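Local coordinates for protein (S)-ureidoglycine aminohydrolase (Escherichia coli, PDB 1RC6) that catalyses the hydrolysis of (S)-ureidoglycine to (S)-ureidoglycolate and ammonia, a manganese-dependent step of allantoin degradation, at residues 59-64 and 128-133; 83-88 and 117-122. All blocks are in the same frame, centred on the assembly; numbering follows the deposited sequence.

Contact 1 of 2, residues 59-64 and 128-133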
loop_
_atom_site.group_PDB
_atom_site.type_symbol
_atom_site.label_atom_id
_atom_site.label_comp_id
_atom_site.label_asym_id
_atom_site.label_seq_id
_atom_site.Cartn_x
_atom_site.Cartn_y
_atom_site.Cartn_z
ATOM N N PHE A 59 -3.416 -1.811 10.957
ATOM C CA PHE A 59 -2.575 -2.577 10.051
ATOM C C PHE A 59 -1.181 -1.999 10.113
ATOM O O PHE A 59 -0.952 -0.982 10.770
ATOM C CB PHE A 59 -3.085 -2.475 8.612
ATOM C CG PHE A 59 -3.201 -1.052 8.097
ATOM C CD1 PHE A 59 -4.375 -0.321 8.278
ATOM C CD2 PHE A 59 -2.137 -0.446 7.428
ATOM C CE1 PHE A 59 -4.489 0.986 7.798
ATOM C CE2 PHE A 59 -2.241 0.860 6.949
ATOM C CZ PHE A 59 -3.421 1.574 7.136
ATOM N N VAL A 60 -0.239 -2.655 9.451
ATOM C CA VAL A 60 1.123 -2.150 9.393
ATOM C C VAL A 60 1.494 -2.276 7.944
ATOM O O VAL A 60 1.299 -3.340 7.370
ATOM C CB VAL A 60 2.117 -3.002 10.181
ATOM C CG1 VAL A 60 3.482 -2.357 10.106
ATOM C CG2 VAL A 60 1.670 -3.161 11.625
ATOM N N ASP A 61 1.983 -1.208 7.328
ATOM C CA ASP A 61 2.382 -1.318 5.932
ATOM C C ASP A 61 3.809 -0.832 5.767
ATOM O O ASP A 61 4.340 -0.144 6.643
ATOM C CB ASP A 61 1.398 -0.601 5.002
ATOM C CG ASP A 61 1.129 0.821 5.405
ATOM O OD1 ASP A 61 0.236 1.428 4.779
ATOM O OD2 ASP A 61 1.801 1.333 6.335
ATOM N N TYR A 62 4.449 -1.229 4.670
ATOM C CA TYR A 62 5.845 -0.882 4.452
ATOM C C TYR A 62 6.178 -0.493 3.033
ATOM O O TYR A 62 5.434 -0.758 2.089
ATOM C CB TYR A 62 6.770 -2.066 4.763
ATOM C CG TYR A 62 6.414 -2.948 5.931
ATOM C CD1 TYR A 62 5.188 -3.615 5.991
ATOM C CD2 TYR A 62 7.318 -3.138 6.973
ATOM C CE1 TYR A 62 4.869 -4.450 7.072
ATOM C CE2 TYR A 62 7.012 -3.971 8.055
ATOM C CZ TYR A 62 5.793 -4.620 8.096
ATOM O OH TYR A 62 5.520 -5.435 9.165
ATOM N N LEU A 63 7.342 0.120 2.902
ATOM C CA LEU A 63 7.881 0.500 1.618
ATOM C C LEU A 63 9.262 -0.142 1.698
ATOM O O LEU A 63 10.008 0.101 2.641
ATOM C CB LEU A 63 7.985 2.010 1.499
ATOM C CG LEU A 63 8.380 2.552 0.124
ATOM C CD1 LEU A 63 8.170 4.063 0.131
ATOM C CD2 LEU A 63 9.838 2.216 -0.201
ATOM N N VAL A 64 9.596 -0.986 0.733
ATOM C CA VAL A 64 10.880 -1.654 0.781
ATOM C C VAL A 64 11.586 -1.660 -0.559
ATOM O O VAL A 64 11.048 -2.158 -1.556
ATOM C CB VAL A 64 10.720 -3.125 1.247
ATOM C CG1 VAL A 64 12.085 -3.743 1.498
ATOM C CG2 VAL A 64 9.858 -3.190 2.500
ATOM N N GLN A 128 11.638 -2.145 -6.182
ATOM C CA GLN A 128 10.924 -1.535 -5.071
ATOM C C GLN A 128 9.568 -2.171 -4.805
ATOM O O GLN A 128 8.774 -2.381 -5.714
ATOM C CB GLN A 128 10.776 -0.040 -5.327
ATOM C CG GLN A 128 9.966 0.687 -4.291
ATOM C CD GLN A 128 10.187 2.177 -4.349
ATOM O OE1 GLN A 128 11.181 2.672 -3.823
ATOM N NE2 GLN A 128 9.272 2.904 -4.999
ATOM N N ILE A 129 9.303 -2.443 -3.531
ATOM C CA ILE A 129 8.068 -3.093 -3.121
ATOM C C ILE A 129 7.230 -2.349 -2.063
ATOM O O ILE A 129 7.749 -1.551 -1.276
ATOM C CB ILE A 129 8.429 -4.531 -2.640
ATOM C CG1 ILE A 129 7.641 -5.527 -3.467
ATOM C CG2 ILE A 129 8.252 -4.701 -1.158
ATOM C CD1 ILE A 129 8.067 -5.518 -4.931
ATOM N N PHE A 130 5.922 -2.597 -2.075
ATOM C CA PHE A 130 5.003 -2.010 -1.097
ATOM C C PHE A 130 4.416 -3.187 -0.332
ATOM O O PHE A 130 3.830 -4.077 -0.935
ATOM C CB PHE A 130 3.864 -1.258 -1.773
ATOM C CG PHE A 130 2.799 -0.801 -0.812
ATOM C CD1 PHE A 130 3.072 0.182 0.128
ATOM C CD2 PHE A 130 1.547 -1.392 -0.809
ATOM C CE1 PHE A 130 2.116 0.566 1.056
ATOM C CE2 PHE A 130 0.580 -1.023 0.113
ATOM C CZ PHE A 130 0.863 -0.042 1.050
ATOM N N LEU A 131 4.569 -3.194 0.988
ATOM C CA LEU A 131 4.072 -4.289 1.816
ATOM C C LEU A 131 2.980 -3.874 2.757
ATOM O O LEU A 131 2.949 -2.732 3.210
ATOM C CB LEU A 131 5.202 -4.897 2.635
ATOM C CG LEU A 131 5.958 -6.039 1.967
ATOM C CD1 LEU A 131 7.033 -6.508 2.917
ATOM C CD2 LEU A 131 4.997 -7.184 1.602
ATOM N N TYR A 132 2.110 -4.827 3.083
ATOM C CA TYR A 132 0.987 -4.563 3.956
ATOM C C TYR A 132 0.563 -5.809 4.700
ATOM O O TYR A 132 0.586 -6.908 4.146
ATOM C CB TYR A 132 -0.177 -4.046 3.116
ATOM C CG TYR A 132 -1.468 -3.814 3.867
ATOM C CD1 TYR A 132 -2.305 -4.871 4.201
ATOM C CD2 TYR A 132 -1.875 -2.523 4.209
ATOM C CE1 TYR A 132 -3.527 -4.644 4.848
ATOM C CE2 TYR A 132 -3.087 -2.291 4.858
ATOM C CZ TYR A 132 -3.910 -3.351 5.167
ATOM O OH TYR A 132 -5.143 -3.114 5.742
ATOM N N LYS A 133 0.180 -5.646 5.960
ATOM C CA LYS A 133 -0.274 -6.780 6.747
ATOM C C LYS A 133 -1.276 -6.306 7.782
ATOM O O LYS A 133 -1.216 -5.173 8.231
ATOM C CB LYS A 133 0.897 -7.458 7.454
ATOM C CG LYS A 133 1.496 -6.638 8.597
ATOM C CD LYS A 133 2.477 -7.454 9.433
ATOM C CE LYS A 133 3.079 -6.616 10.535
ATOM N NZ LYS A 133 3.992 -7.387 11.418
#

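Contact 2 of 2, residues 83-88 and 117-122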
loop_
_atom_site.group_PDB
_atom_site.type_symbol
_atom_site.label_atom_id
_atom_site.label_comp_id
_atom_site.label_asym_id
_atom_site.label_seq_id
_atom_site.Cartn_x
_atom_site.Cartn_y
_atom_site.Cartn_z
ATOM N N THR A 83 -1.455 -10.895 4.355
ATOM C CA THR A 83 -0.502 -9.946 3.796
ATOM C C THR A 83 -0.765 -9.627 2.353
ATOM O O THR A 83 -1.497 -10.337 1.679
ATOM C CB THR A 83 0.935 -10.466 3.897
ATOM O OG1 THR A 83 1.061 -11.648 3.107
ATOM C CG2 THR A 83 1.287 -10.783 5.340
ATOM N N PHE A 84 -0.147 -8.552 1.879
ATOM C CA PHE A 84 -0.307 -8.115 0.498
ATOM C C PHE A 84 0.960 -7.425 0.024
ATOM O O PHE A 84 1.504 -6.565 0.715
ATOM C CB PHE A 84 -1.503 -7.159 0.395
ATOM C CG PHE A 84 -1.650 -6.505 -0.947
ATOM C CD1 PHE A 84 -0.939 -5.357 -1.254
ATOM C CD2 PHE A 84 -2.491 -7.056 -1.917
ATOM C CE1 PHE A 84 -1.055 -4.762 -2.509
ATOM C CE2 PHE A 84 -2.615 -6.467 -3.178
ATOM C CZ PHE A 84 -1.895 -5.320 -3.473
ATOM N N LEU A 85 1.426 -7.793 -1.160
ATOM C CA LEU A 85 2.631 -7.202 -1.714
ATOM C C LEU A 85 2.345 -6.604 -3.088
ATOM O O LEU A 85 1.595 -7.173 -3.867
ATOM C CB LEU A 85 3.731 -8.268 -1.828
ATOM C CG LEU A 85 5.082 -7.884 -2.456
ATOM C CD1 LEU A 85 6.125 -8.947 -2.149
ATOM C CD2 LEU A 85 4.926 -7.699 -3.947
ATOM N N TYR A 86 2.947 -5.454 -3.378
ATOM C CA TYR A 86 2.760 -4.803 -4.663
ATOM C C TYR A 86 4.099 -4.317 -5.207
ATOM O O TYR A 86 4.816 -3.570 -4.549
ATOM C CB TYR A 86 1.809 -3.619 -4.530
ATOM C CG TYR A 86 1.662 -2.837 -5.806
ATOM C CD1 TYR A 86 0.689 -3.167 -6.737
ATOM C CD2 TYR A 86 2.542 -1.801 -6.113
ATOM C CE1 TYR A 86 0.589 -2.494 -7.950
ATOM C CE2 TYR A 86 2.457 -1.119 -7.323
ATOM C CZ TYR A 86 1.480 -1.475 -8.242
ATOM O OH TYR A 86 1.427 -0.851 -9.470
ATOM N N VAL A 87 4.433 -4.752 -6.414
ATOM C CA VAL A 87 5.679 -4.350 -7.029
ATOM C C VAL A 87 5.535 -2.965 -7.621
ATOM O O VAL A 87 4.893 -2.778 -8.650
ATOM C CB VAL A 87 6.107 -5.309 -8.149
ATOM C CG1 VAL A 87 7.401 -4.797 -8.784
ATOM C CG2 VAL A 87 6.291 -6.723 -7.589
ATOM N N ILE A 88 6.136 -1.993 -6.953
ATOM C CA ILE A 88 6.093 -0.623 -7.412
ATOM C C ILE A 88 6.919 -0.502 -8.694
ATOM O O ILE A 88 6.550 0.226 -9.616
ATOM C CB ILE A 88 6.641 0.317 -6.315
ATOM C CG1 ILE A 88 5.712 0.270 -5.096
ATOM C CG2 ILE A 88 6.761 1.732 -6.842
ATOM C CD1 ILE A 88 6.295 0.896 -3.854
ATOM N N MET A 117 4.834 -15.615 3.284
ATOM C CA MET A 117 5.255 -15.175 1.961
ATOM C C MET A 117 6.756 -14.897 1.980
ATOM O O MET A 117 7.297 -14.440 2.991
ATOM C CB MET A 117 4.497 -13.901 1.601
ATOM C CG MET A 117 5.112 -13.075 0.495
ATOM S SD MET A 117 4.471 -11.361 0.436
ATOM C CE MET A 117 2.675 -11.640 0.223
ATOM N N THR A 118 7.434 -15.211 0.882
ATOM C CA THR A 118 8.859 -14.928 0.785
ATOM C C THR A 118 9.031 -14.236 -0.540
ATOM O O THR A 118 8.226 -14.423 -1.449
ATOM C CB THR A 118 9.735 -16.191 0.825
ATOM O OG1 THR A 118 9.228 -17.162 -0.096
ATOM C CG2 THR A 118 9.769 -16.768 2.240
ATOM N N PHE A 119 10.058 -13.406 -0.649
ATOM C CA PHE A 119 10.270 -12.689 -1.891
ATOM C C PHE A 119 11.687 -12.200 -1.965
ATOM O O PHE A 119 12.322 -11.948 -0.951
ATOM C CB PHE A 119 9.312 -11.503 -2.007
ATOM C CG PHE A 119 9.284 -10.644 -0.793
ATOM C CD1 PHE A 119 8.261 -10.776 0.147
ATOM C CD2 PHE A 119 10.314 -9.744 -0.546
ATOM C CE1 PHE A 119 8.270 -10.021 1.322
ATOM C CE2 PHE A 119 10.336 -8.986 0.624
ATOM C CZ PHE A 119 9.312 -9.124 1.562
ATOM N N VAL A 120 12.181 -12.074 -3.183
ATOM C CA VAL A 120 13.531 -11.638 -3.402
ATOM C C VAL A 120 13.601 -10.908 -4.709
ATOM O O VAL A 120 12.827 -11.159 -5.632
ATOM C CB VAL A 120 14.510 -12.828 -3.463
ATOM C CG1 VAL A 120 15.878 -12.361 -3.942
ATOM C CG2 VAL A 120 14.650 -13.433 -2.101
ATOM N N ASN A 121 14.544 -9.984 -4.770
ATOM C CA ASN A 121 14.760 -9.225 -5.970
ATOM C C ASN A 121 15.155 -10.233 -7.036
ATOM O O ASN A 121 15.972 -11.123 -6.787
ATOM C CB ASN A 121 15.887 -8.243 -5.759
ATOM C CG ASN A 121 15.909 -7.196 -6.809
ATOM O OD1 ASN A 121 15.248 -7.322 -7.838
ATOM N ND2 ASN A 121 16.675 -6.149 -6.574
ATOM N N ALA A 122 14.577 -10.095 -8.221
ATOM C CA ALA A 122 14.862 -11.022 -9.307
ATOM C C ALA A 122 15.738 -10.395 -10.376
ATOM O O ALA A 122 16.036 -11.028 -11.391
ATOM C CB ALA A 122 13.569 -11.517 -9.919
#

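Contact 1 of 2, residues 59-64 and 128-133
Strand segments 60-64 and 128-133 run antiparallel, their axes at 166° and 4.3 Å apart at closest approach. Val60, Tyr62 and Val64 face Lys133, Leu131 and Ile129 as hydrogen-bonded pairs, two backbone bonds each; Asp61-Tyr132 and Leu63-Phe130 are the non-hydrogen-bonded pairs between them. Val60 N meets Lys133 O at 3.0 Å nearly along the C=O axis, whereas Leu131 N lies above the carbonyl plane of Tyr62 O.

On the Tyr62 face, ring atom CD1 of Tyr62 rests 3.6 Å from Leu131 CB. Lys133 starts in the crowded position (chi1 71°), then extends alongside Val60, bringing its CE to the edge of the Tyr62 ring. Farther along, Val64 CB packs on Ile129 CG2 at 3.8 Å.

On the Asp61 side, Tyr132 CE2 sits over a face of the Phe59 ring; the two planes differ by 26°, but the rings are displaced laterally, so little of one lies over the other. Asp61 CB touches Phe130 CZ at 4.0 Å and Tyr132 CD2 at 3.9 Å, while its buried carboxylate is held by Tyr227 OH and Ser51 N. Tyr132 OH is hydrogen-bonded to Arg134 NH1.

In the six-stranded sheet of this cupin domain, strand 46-49 flanks the 60-67 strand and strand 81-89 flanks 127-135; Tyr205 of strand 202-208 touches Leu63 and Gln128.

Contact 2 of 2, residues 83-88 and 117-122
Four side chains, Thr83 and Leu85 from one segment and Met117 and Phe119 from the other, point at each other from two backbones that share no hydrogen bond. Even the nearest CA atoms, those of Thr83 and Met117, are 8.0 Å apart, so side chains carry nearly all of the contact. In Met117, CG is anti to the backbone N (chi1 161°), the chain stays extended through chi2, and a bend at chi3 (-58°) turns the methyl group toward Thr83. The two side chains therefore run antiparallel past one another, with CE of Met117 against OG1 of Thr83. The sulfur lies against Leu85: Met117 SD is 3.9 Å from Leu85 CB and equally far from Leu85 CD1.

This is the inside of a cupin beta-barrel. Strand 81-89 belongs to the six-stranded sheet, strand 118-121 to the three-stranded sheet with 91-96 and 99-104, and the chain turns a corner at Ile88, passing from the first sheet into strand 91-96 of the second.

Leu85, with CG anti to its backbone N, sends CD1 to the Phe119 ring, where it meets CD1 of Phe119 at 3.6 Å in an oblique approach. That ring stands where it does because Phe119 takes the crowded first torsion (chi1 49°), and CG of Met117 lies in its plane at the edge. An alanine at Met117 would remove CG, SD and CE, and would probably lose the packing on Thr83 and Leu85 as well as the contact at the edge of the Phe119 ring. Around the same group, Leu109 and Cys111 of strand 107-111 touch Met117, and Ile92 of strand 91-96 touches both Leu85 and Phe119. Phe84 points away from the 117-122 segment and packs on Tyr108.

Contacts 1 and 2, with centres 9 Å apart, meet where strands 127-135 and 81-89 lie side by side. Phe130 N to Tyr86 O and Tyr132 O to Phe84 N are probable hydrogen bonds, both 2.9 Å. Between the two contacts, Ile129 CG1 packs 3.5 Å from Leu85 CD2, so the residues lining the barrel interior in contact 2 continue onto the inner face of contact 1. On the other face, that of Asp61 and Tyr132, two side chains come near the site assigned by similarity: that of Phe59 is about 7 Å from that of His202, a likely manganese ligand, and that of Tyr132 about 7 Å from that of Lys253, a likely substrate-binding residue. In contact 2, the Phe84 side chain is about 11 Å from that of Lys253.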